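Local coordinates for protein exodeoxyribonuclease (Neisseria meningitidis, PDB 4B5F) that probably cuts DNA at apurinic or apyrimidinic sites as a divalent-metal-dependent endonuclease of the AP/ExoA repair family, at residues E135-E140 against L186-M191; K232-H237 against V251-Y256; R75-V80 against C98-L103. All coordinates share one frame; numbering follows the deposited sequence. Where two conformers were deposited one is given.

Interaction 1: E135-E140 against L186-M191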
loop_
_atom_site.group_PDB
_atom_site.type_symbol
_atom_site.label_atom_id
_atom_site.label_comp_id
_atom_site.label_asym_id
_atom_site.label_seq_id
_atom_site.Cartn_x
_atom_site.Cartn_y
_atom_site.Cartn_z
ATOM N N GLU A 135 10.420 -2.078 12.879
ATOM C CA GLU A 135 11.423 -2.849 13.602
ATOM C C GLU A 135 10.753 -3.703 14.672
ATOM O O GLU A 135 11.100 -4.870 14.858
ATOM C CB GLU A 135 12.465 -1.922 14.232
ATOM C CG GLU A 135 13.606 -2.653 14.923
ATOM C CD GLU A 135 14.699 -1.715 15.395
ATOM O OE1 GLU A 135 14.595 -0.498 15.134
ATOM O OE2 GLU A 135 15.663 -2.194 16.027
ATOM N N ALA A 136 9.786 -3.112 15.365
ATOM C CA ALA A 136 9.035 -3.820 16.396
ATOM C C ALA A 136 8.255 -4.993 15.806
ATOM O O ALA A 136 8.350 -6.120 16.292
ATOM C CB ALA A 136 8.096 -2.862 17.114
ATOM N N MET A 137 7.482 -4.721 14.759
ATOM C CA MET A 137 6.709 -5.762 14.091
ATOM C C MET A 137 7.612 -6.882 13.585
ATOM O O MET A 137 7.265 -8.060 13.674
ATOM C CB MET A 137 5.895 -5.180 12.935
ATOM C CG MET A 137 4.677 -4.388 13.375
ATOM S SD MET A 137 3.693 -3.817 11.979
ATOM C CE MET A 137 4.857 -2.726 11.169
ATOM N N LYS A 138 8.768 -6.506 13.052
ATOM C CA LYS A 138 9.742 -7.484 12.584
ATOM C C LYS A 138 10.182 -8.378 13.739
ATOM O O LYS A 138 10.368 -9.583 13.570
ATOM C CB LYS A 138 10.952 -6.783 11.967
ATOM C CG LYS A 138 12.056 -7.728 11.530
ATOM C CD LYS A 138 11.554 -8.724 10.498
ATOM C CE LYS A 138 12.669 -9.650 10.042
ATOM N NZ LYS A 138 13.252 -10.413 11.179
ATOM N N ASN A 139 10.337 -7.777 14.915
ATOM C CA ASN A 139 10.764 -8.512 16.101
ATOM C C ASN A 139 9.661 -9.381 16.702
ATOM O O ASN A 139 9.935 -10.268 17.509
ATOM C CB ASN A 139 11.327 -7.555 17.155
ATOM C CG ASN A 139 12.648 -6.940 16.735
ATOM O OD1 ASN A 139 13.049 -7.034 15.575
ATOM N ND2 ASN A 139 13.332 -6.306 17.680
ATOM N N GLU A 140 8.417 -9.128 16.307
ATOM C CA GLU A 140 7.297 -9.945 16.762
ATOM C C GLU A 140 7.480 -11.398 16.334
ATOM O O GLU A 140 6.957 -12.314 16.967
ATOM C CB GLU A 140 5.967 -9.408 16.224
ATOM C CG GLU A 140 5.536 -8.078 16.823
ATOM C CD GLU A 140 4.120 -7.698 16.432
ATOM O OE1 GLU A 140 3.461 -8.494 15.730
ATOM O OE2 GLU A 140 3.663 -6.605 16.829
ATOM N N LEU A 186 16.369 -3.837 8.848
ATOM C CA LEU A 186 15.270 -4.416 9.616
ATOM C C LEU A 186 14.954 -5.842 9.170
ATOM O O LEU A 186 14.484 -6.656 9.962
ATOM C CB LEU A 186 14.021 -3.535 9.537
ATOM C CG LEU A 186 14.160 -2.140 10.148
ATOM C CD1 LEU A 186 12.804 -1.459 10.244
ATOM C CD2 LEU A 186 14.817 -2.223 11.520
ATOM N N GLY A 187 15.210 -6.138 7.900
ATOM C CA GLY A 187 15.059 -7.489 7.392
ATOM C C GLY A 187 13.756 -7.764 6.664
ATOM O O GLY A 187 13.404 -8.919 6.433
ATOM N N TRP A 188 13.036 -6.708 6.299
ATOM C CA TRP A 188 11.791 -6.869 5.555
ATOM C C TRP A 188 12.065 -7.258 4.105
ATOM O O TRP A 188 13.129 -6.957 3.565
ATOM C CB TRP A 188 10.953 -5.591 5.617
ATOM C CG TRP A 188 10.323 -5.359 6.954
ATOM C CD1 TRP A 188 10.876 -4.715 8.022
ATOM C CD2 TRP A 188 9.016 -5.773 7.371
ATOM N NE1 TRP A 188 9.996 -4.703 9.078
ATOM C CE2 TRP A 188 8.846 -5.346 8.703
ATOM C CE3 TRP A 188 7.974 -6.465 6.747
ATOM C CZ2 TRP A 188 7.677 -5.586 9.421
ATOM C CZ3 TRP A 188 6.814 -6.704 7.462
ATOM C CH2 TRP A 188 6.676 -6.265 8.785
ATOM N N THR A 189 11.104 -7.931 3.481
ATOM C CA THR A 189 11.257 -8.374 2.099
ATOM C C THR A 189 10.336 -7.623 1.141
ATOM O O THR A 189 9.115 -7.660 1.280
ATOM C CB THR A 189 10.999 -9.891 1.952
ATOM O OG1 THR A 189 12.055 -10.622 2.585
ATOM C CG2 THR A 189 10.943 -10.283 0.482
ATOM N N ASP A 190 10.936 -6.933 0.175
ATOM C CA ASP A 190 10.190 -6.329 -0.920
ATOM C C ASP A 190 9.691 -7.471 -1.793
ATOM O O ASP A 190 10.415 -7.961 -2.658
ATOM C CB ASP A 190 11.101 -5.399 -1.727
ATOM C CG ASP A 190 10.352 -4.616 -2.793
ATOM O OD1 ASP A 190 9.249 -5.039 -3.199
ATOM O OD2 ASP A 190 10.878 -3.571 -3.233
ATOM N N MET A 191 8.455 -7.898 -1.554
ATOM C CA MET A 191 7.938 -9.127 -2.149
ATOM C C MET A 191 8.072 -9.181 -3.669
ATOM O O MET A 191 8.517 -10.185 -4.219
ATOM C CB MET A 191 6.482 -9.361 -1.737
ATOM C CG MET A 191 6.059 -10.825 -1.762
ATOM S SD MET A 191 7.030 -11.852 -0.634
ATOM C CE MET A 191 8.330 -12.439 -1.719
#
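The carbonyl oxygen of Leu186 lies in the curve of the Lys138 side chain, with Lys138 CG 3.1 Å from Leu186 O and Lys138 CE at 3.5 Å from that same oxygen. Two outer helices of the DNase I-like alpha/beta sandwich converge here: 117-139, near its C-terminal end, and 173-185, just past its end, where the chain turns through Gly187 (phi 98°) into the short strand 189-190. The lysine gets its curl from a bend at chi2 (59°), which carries CD and CE round the carbonyl; CE also passes 3.8 Å from Gly187 O. No hydrogen bond joins the two segments, and the contact is one of van der Waals packing.

Trp188 turns its indole back toward the helix. Its NE1 donates to Leu134 O, one residue before 135-140, and this bond helps fix how the ring is turned. Lys138 CB approaches obliquely, 3.7 Å from Trp188 NE1, whereas Met137 CB meets the ring in plane, at its edge, 4.0 Å from Trp188 CZ2. Both Met137 and Trp188 also touch Ile144 of strand 143-147, so the indole fills the angle between helix and sheet. At the start of segment 135-140, Glu135 and Leu186 lie roughly perpendicular: Leu186 CD2 sits 3.6 Å from both Glu135 CB and Glu135 CG, and Leu186 CD1 packs 3.6 Å from Glu135 N.

Interaction 2: K232-H237 against V251-Y256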
loop_
_atom_site.group_PDB
_atom_site.type_symbol
_atom_site.label_atom_id
_atom_site.label_comp_id
_atom_site.label_asym_id
_atom_site.label_seq_id
_atom_site.Cartn_x
_atom_site.Cartn_y
_atom_site.Cartn_z
ATOM N N LYS A 232 7.280 -18.181 1.386
ATOM C CA LYS A 232 6.101 -18.945 0.994
ATOM C C LYS A 232 5.365 -18.319 -0.188
ATOM O O LYS A 232 4.414 -18.901 -0.714
ATOM C CB LYS A 232 5.147 -19.114 2.180
ATOM C CG LYS A 232 5.690 -19.995 3.294
ATOM C CD LYS A 232 4.678 -20.142 4.419
ATOM C CE LYS A 232 5.200 -21.055 5.517
ATOM N NZ LYS A 232 5.481 -22.426 5.010
ATOM N N ALA A 233 5.801 -17.132 -0.601
ATOM C CA ALA A 233 5.202 -16.468 -1.751
ATOM C C ALA A 233 5.450 -17.283 -3.016
ATOM O O ALA A 233 6.561 -17.756 -3.249
ATOM C CB ALA A 233 5.759 -15.062 -1.904
ATOM N N VAL A 234 4.412 -17.447 -3.829
ATOM C CA VAL A 234 4.516 -18.260 -5.036
ATOM C C VAL A 234 4.510 -17.427 -6.316
ATOM O O VAL A 234 5.179 -17.776 -7.289
ATOM C CB VAL A 234 3.394 -19.313 -5.111
ATOM C CG1 VAL A 234 3.519 -20.301 -3.961
ATOM C CG2 VAL A 234 2.030 -18.639 -5.101
ATOM N N SER A 235 3.757 -16.332 -6.316
ATOM C CA SER A 235 3.673 -15.474 -7.496
ATOM C C SER A 235 3.046 -14.120 -7.187
ATOM O O SER A 235 2.537 -13.892 -6.091
ATOM C CB SER A 235 2.879 -16.167 -8.606
ATOM O OG SER A 235 1.530 -16.360 -8.220
ATOM N N ALA A 236 3.086 -13.225 -8.170
ATOM C CA ALA A 236 2.507 -11.896 -8.033
ATOM C C ALA A 236 2.313 -11.267 -9.406
ATOM O O ALA A 236 2.970 -11.652 -10.372
ATOM C CB ALA A 236 3.394 -11.016 -7.166
ATOM N N HIS A 237 1.407 -10.301 -9.492
ATOM C CA HIS A 237 1.192 -9.583 -10.740
ATOM C C HIS A 237 0.567 -8.215 -10.500
ATOM O O HIS A 237 -0.118 -7.997 -9.501
ATOM C CB HIS A 237 0.333 -10.408 -11.705
ATOM C CG HIS A 237 -1.063 -10.656 -11.220
ATOM N ND1 HIS A 237 -1.433 -11.814 -10.574
ATOM C CD2 HIS A 237 -2.181 -9.895 -11.298
ATOM C CE1 HIS A 237 -2.717 -11.757 -10.269
ATOM N NE2 HIS A 237 -3.195 -10.603 -10.697
ATOM N N VAL A 251 -1.130 -7.743 -6.691
ATOM C CA VAL A 251 -1.644 -9.011 -6.186
ATOM C C VAL A 251 -0.511 -9.982 -5.880
ATOM O O VAL A 251 0.398 -10.158 -6.687
ATOM C CB VAL A 251 -2.603 -9.669 -7.194
ATOM C CG1 VAL A 251 -3.222 -10.925 -6.596
ATOM C CG2 VAL A 251 -3.681 -8.687 -7.615
ATOM N N VAL A 252 -0.566 -10.608 -4.709
ATOM C CA VAL A 252 0.430 -11.604 -4.335
ATOM C C VAL A 252 -0.239 -12.850 -3.761
ATOM O O VAL A 252 -1.181 -12.757 -2.977
ATOM C CB VAL A 252 1.448 -11.047 -3.319
ATOM C CG1 VAL A 252 2.541 -12.071 -3.051
ATOM C CG2 VAL A 252 2.055 -9.749 -3.831
ATOM N N GLU A 253 0.251 -14.016 -4.170
ATOM C CA GLU A 253 -0.279 -15.283 -3.687
ATOM C C GLU A 253 0.754 -15.987 -2.816
ATOM O O GLU A 253 1.930 -16.068 -3.170
ATOM C CB GLU A 253 -0.683 -16.176 -4.861
ATOM C CG GLU A 253 -1.661 -15.521 -5.824
ATOM C CD GLU A 253 -1.956 -16.382 -7.037
ATOM O OE1 GLU A 253 -1.647 -17.592 -6.999
ATOM O OE2 GLU A 253 -2.492 -15.847 -8.031
ATOM N N TYR A 254 0.305 -16.489 -1.670
ATOM C CA TYR A 254 1.182 -17.165 -0.726
ATOM C C TYR A 254 0.711 -18.593 -0.480
ATOM O O TYR A 254 -0.483 -18.844 -0.304
ATOM C CB TYR A 254 1.222 -16.407 0.603
ATOM C CG TYR A 254 1.637 -14.958 0.489
ATOM C CD1 TYR A 254 0.714 -13.976 0.153
ATOM C CD2 TYR A 254 2.949 -14.571 0.725
ATOM C CE1 TYR A 254 1.087 -12.649 0.052
ATOM C CE2 TYR A 254 3.332 -13.245 0.627
ATOM C CZ TYR A 254 2.397 -12.289 0.291
ATOM O OH TYR A 254 2.774 -10.968 0.190
ATOM N N ASP A 255 1.658 -19.525 -0.469
ATOM C CA ASP A 255 1.361 -20.912 -0.141
ATOM C C ASP A 255 1.403 -21.074 1.372
ATOM O O ASP A 255 2.434 -21.434 1.938
ATOM C CB ASP A 255 2.375 -21.845 -0.803
ATOM C CG ASP A 255 1.955 -23.301 -0.742
ATOM O OD1 ASP A 255 1.094 -23.641 0.096
ATOM O OD2 ASP A 255 2.488 -24.107 -1.534
ATOM N N TYR A 256 0.278 -20.797 2.021
ATOM C CA TYR A 256 0.207 -20.819 3.477
ATOM C C TYR A 256 -0.022 -22.233 4.001
ATOM O O TYR A 256 0.871 -22.837 4.596
ATOM C CB TYR A 256 -0.904 -19.888 3.969
ATOM C CG TYR A 256 -0.520 -19.045 5.164
ATOM C CD1 TYR A 256 0.680 -19.253 5.831
ATOM C CD2 TYR A 256 -1.360 -18.041 5.626
ATOM C CE1 TYR A 256 1.033 -18.483 6.925
ATOM C CE2 TYR A 256 -1.016 -17.268 6.718
ATOM C CZ TYR A 256 0.180 -17.492 7.363
ATOM O OH TYR A 256 0.523 -16.721 8.451
HETATM O O HOH W 1 -0.207 -13.835 -8.674
#
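His237 and Val251 run alongside each other in the same direction, and the imidazole turns one face to the valine: Val251 CB stands 3.9 Å from the centroid of the His237 ring, a CH-pi contact. They form a hydrogen-bonded pair of the antiparallel hairpin 233-238/250-254. On the same face Ser235 and Glu253 come near without bonding directly, Ser235 OG being 3.6 Å from Glu253 OE1. A water joins them instead, hydrogen-bonded to Ser235 OG and His237 ND1 and donating weakly to Glu253 OE2.

Val234 is the extra residue of a beta bulge. Val234 N donates almost straight to Glu253 O at 2.9 Å, while Glu253 N returns a bond to Ser235 O at 3.0 Å. The valine is set nearly square to the Glu253 side chain, with CG2, lodged between its own backbone N and carbonyl carbon (CG1 at chi1 -64°), 3.7 Å from Glu253 CB. Its other branch, CG1, rests on Asp255 CB. The opposite face carries Ala233, Ala236, Val252 and Tyr254; Ala233 CB packs 3.9 Å from Tyr254 CD2, and the phenol reaches on to hydrogen-bond Gln223.

Within the six-stranded sheet 233-238 is an outermost strand, and 250-254 pairs on its other side with strand 2-8. Helix 191-195 packs on Ala233, Ala236 and Tyr254, while strand 217-225 of the second sheet meets Val252 and Tyr254.

Interaction 3: R75-V80 against C98-L103. Unlike the reference sequence in segment 98-103: Gly101 (reference Asp).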
loop_
_atom_site.group_PDB
_atom_site.type_symbol
_atom_site.label_atom_id
_atom_site.label_comp_id
_atom_site.label_asym_id
_atom_site.label_seq_id
_atom_site.Cartn_x
_atom_site.Cartn_y
_atom_site.Cartn_z
ATOM N N ARG A 75 -12.198 -13.541 6.150
ATOM C CA ARG A 75 -12.137 -14.038 7.519
ATOM C C ARG A 75 -12.270 -12.899 8.526
ATOM O O ARG A 75 -11.808 -11.785 8.279
ATOM C CB ARG A 75 -10.822 -14.792 7.743
ATOM C CG ARG A 75 -10.602 -15.281 9.165
ATOM C CD ARG A 75 -9.296 -16.053 9.277
ATOM N NE ARG A 75 -9.012 -16.466 10.648
ATOM C CZ ARG A 75 -7.945 -17.170 11.010
ATOM N NH1 ARG A 75 -7.056 -17.547 10.100
ATOM N NH2 ARG A 75 -7.766 -17.500 12.282
ATOM N N LYS A 76 -12.900 -13.185 9.661
ATOM C CA LYS A 76 -13.056 -12.193 10.718
ATOM C C LYS A 76 -11.772 -12.086 11.531
ATOM O O LYS A 76 -11.310 -13.071 12.106
ATOM C CB LYS A 76 -14.229 -12.562 11.630
ATOM C CG LYS A 76 -14.477 -11.571 12.759
ATOM C CD LYS A 76 -15.590 -12.047 13.680
ATOM C CE LYS A 76 -15.786 -11.105 14.859
ATOM N NZ LYS A 76 -16.207 -9.743 14.428
ATOM N N PRO A 77 -11.183 -10.883 11.578
ATOM C CA PRO A 77 -9.965 -10.675 12.368
ATOM C C PRO A 77 -10.252 -10.813 13.860
ATOM O O PRO A 77 -11.325 -10.421 14.316
ATOM C CB PRO A 77 -9.572 -9.233 12.033
ATOM C CG PRO A 77 -10.845 -8.580 11.613
ATOM C CD PRO A 77 -11.631 -9.648 10.912
ATOM N N ASP A 78 -9.307 -11.374 14.608
ATOM C CA ASP A 78 -9.471 -11.505 16.050
ATOM C C ASP A 78 -8.984 -10.259 16.783
ATOM O O ASP A 78 -9.016 -10.199 18.008
ATOM C CB ASP A 78 -8.761 -12.755 16.578
ATOM C CG ASP A 78 -7.354 -12.902 16.037
ATOM O OD1 ASP A 78 -6.441 -12.221 16.548
ATOM O OD2 ASP A 78 -7.162 -13.705 15.098
ATOM N N ASN A 79 -8.537 -9.265 16.021
ATOM C CA ASN A 79 -8.098 -7.997 16.592
ATOM C C ASN A 79 -7.878 -6.942 15.517
ATOM O O ASN A 79 -7.398 -7.249 14.429
ATOM C CB ASN A 79 -6.823 -8.179 17.419
ATOM C CG ASN A 79 -6.309 -6.873 17.993
ATOM O OD1 ASN A 79 -6.931 -6.283 18.875
ATOM N ND2 ASN A 79 -5.163 -6.417 17.499
ATOM N N VAL A 80 -8.236 -5.701 15.829
ATOM C CA VAL A 80 -8.084 -4.599 14.886
ATOM C C VAL A 80 -7.443 -3.388 15.555
ATOM O O VAL A 80 -7.804 -3.018 16.672
ATOM C CB VAL A 80 -9.442 -4.181 14.281
ATOM C CG1 VAL A 80 -9.264 -2.998 13.342
ATOM C CG2 VAL A 80 -10.086 -5.354 13.554
ATOM N N CYS A 98 -4.942 -5.472 10.826
ATOM C CA CYS A 98 -5.864 -6.545 11.178
ATOM C C CYS A 98 -5.092 -7.826 11.466
ATOM O O CYS A 98 -4.190 -8.195 10.718
ATOM C CB CYS A 98 -6.883 -6.773 10.060
ATOM S SG CYS A 98 -8.066 -5.420 9.836
ATOM N N ASP A 99 -5.442 -8.497 12.556
ATOM C CA ASP A 99 -4.759 -9.726 12.946
ATOM C C ASP A 99 -5.623 -10.952 12.675
ATOM O O ASP A 99 -6.778 -11.018 13.099
ATOM C CB ASP A 99 -4.364 -9.677 14.423
ATOM C CG ASP A 99 -3.440 -8.516 14.741
ATOM O OD1 ASP A 99 -2.665 -8.107 13.853
ATOM O OD2 ASP A 99 -3.488 -8.010 15.882
ATOM N N PHE A 100 -5.053 -11.919 11.964
ATOM C CA PHE A 100 -5.738 -13.168 11.657
ATOM C C PHE A 100 -4.895 -14.339 12.144
ATOM O O PHE A 100 -4.114 -14.909 11.383
ATOM C CB PHE A 100 -5.974 -13.295 10.151
ATOM C CG PHE A 100 -6.624 -12.090 9.533
ATOM C CD1 PHE A 100 -5.855 -11.050 9.040
ATOM C CD2 PHE A 100 -8.003 -12.001 9.439
ATOM C CE1 PHE A 100 -6.448 -9.940 8.468
ATOM C CE2 PHE A 100 -8.602 -10.894 8.868
ATOM C CZ PHE A 100 -7.823 -9.863 8.382
ATOM N N GLY A 101 -5.049 -14.691 13.415
ATOM C CA GLY A 101 -4.256 -15.752 14.006
ATOM C C GLY A 101 -2.778 -15.415 13.998
ATOM O O GLY A 101 -2.355 -14.431 14.603
ATOM N N ARG A 102 -1.990 -16.228 13.300
ATOM C CA ARG A 102 -0.549 -16.015 13.220
ATOM C C ARG A 102 -0.193 -14.947 12.189
ATOM O O ARG A 102 0.970 -14.565 12.054
ATOM C CB ARG A 102 0.168 -17.322 12.882
ATOM C CG ARG A 102 -0.225 -17.915 11.540
ATOM C CD ARG A 102 0.554 -19.185 11.248
ATOM N NE ARG A 102 0.156 -19.791 9.980
ATOM C CZ ARG A 102 0.719 -20.877 9.461
ATOM N NH1 ARG A 102 1.711 -21.483 10.100
ATOM N NH2 ARG A 102 0.291 -21.359 8.302
ATOM N N LEU A 103 -1.198 -14.466 11.466
ATOM C CA LEU A 103 -0.976 -13.489 10.407
ATOM C C LEU A 103 -1.475 -12.099 10.787
ATOM O O LEU A 103 -2.424 -11.955 11.556
ATOM C CB LEU A 103 -1.654 -13.942 9.111
ATOM C CG LEU A 103 -1.575 -12.974 7.928
ATOM C CD1 LEU A 103 -0.124 -12.714 7.538
ATOM C CD2 LEU A 103 -2.368 -13.502 6.744
HETATM O O HOH W 2 -3.656 -12.537 16.323
#
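Asp78 holds the turn at Gly101, where the reference sequence has Asp: Gly101 N donates to Asp78 OD2 at 2.9 Å, and the oxygen receives it on its syn lone pair. The other oxygen, Asp78 OD1, takes a hydrogen from a water that also donates to Gly101 O. The first torsion of Asp78 (chi1 47°) tucks the carboxylate back over the backbone, and Asp78 N is itself bonded to Asp99 O at 3.0 Å.

Next along, Asn79 and Asp99 extend in parallel; Asn79 ND2 reaches Asp99 OD2 at 2.8 Å, lying above the carboxylate plane, although the oxygen lies close to the amide plane. Arg97 and Ser104 hold Asp99 OD1, so both oxygens of this carboxylate are engaged.

Phe100 supplies the apolar part of the contact. Arg75 O meets the ring edge, 3.4 Å from Phe100 CE2, and Pro77 CB comes obliquely to within 3.7 Å of the same CE2. Pro77 also packs on Cys98, and His57 of strand 55-59 touches both.

The type II' turn from Phe100 to Leu103, closed by backbone bonds both ways, links strands 95-100 and 103-109 as a beta hairpin with a two-residue loop, Gly101-Arg102, flanked by strand 79-82 in the second sheet of the DNase I-like sandwich.

How the interactions relate
From the N terminus the three contacts follow in series, none nested or crossed. Interaction 3 closes 81-97 and joins strands 79-82 and 95-100 in the seven-stranded sheet. Interaction 1 then closes 141-185, a span carrying Asp149 and Asn151, predicted to serve the active site, and brings two outer helices together on that same sheet. Interaction 2 closes 238-250, which holds the metal ligand Asp246, at the edge of the six-stranded sheet. Between the layers, Met191 of interaction 1 packs on Ala233, Val252 and Tyr254 of interaction 2. At the chain's end Tyr256 reaches Arg102 and Leu103 of interaction 3. Interactions 1 and 3 do not touch.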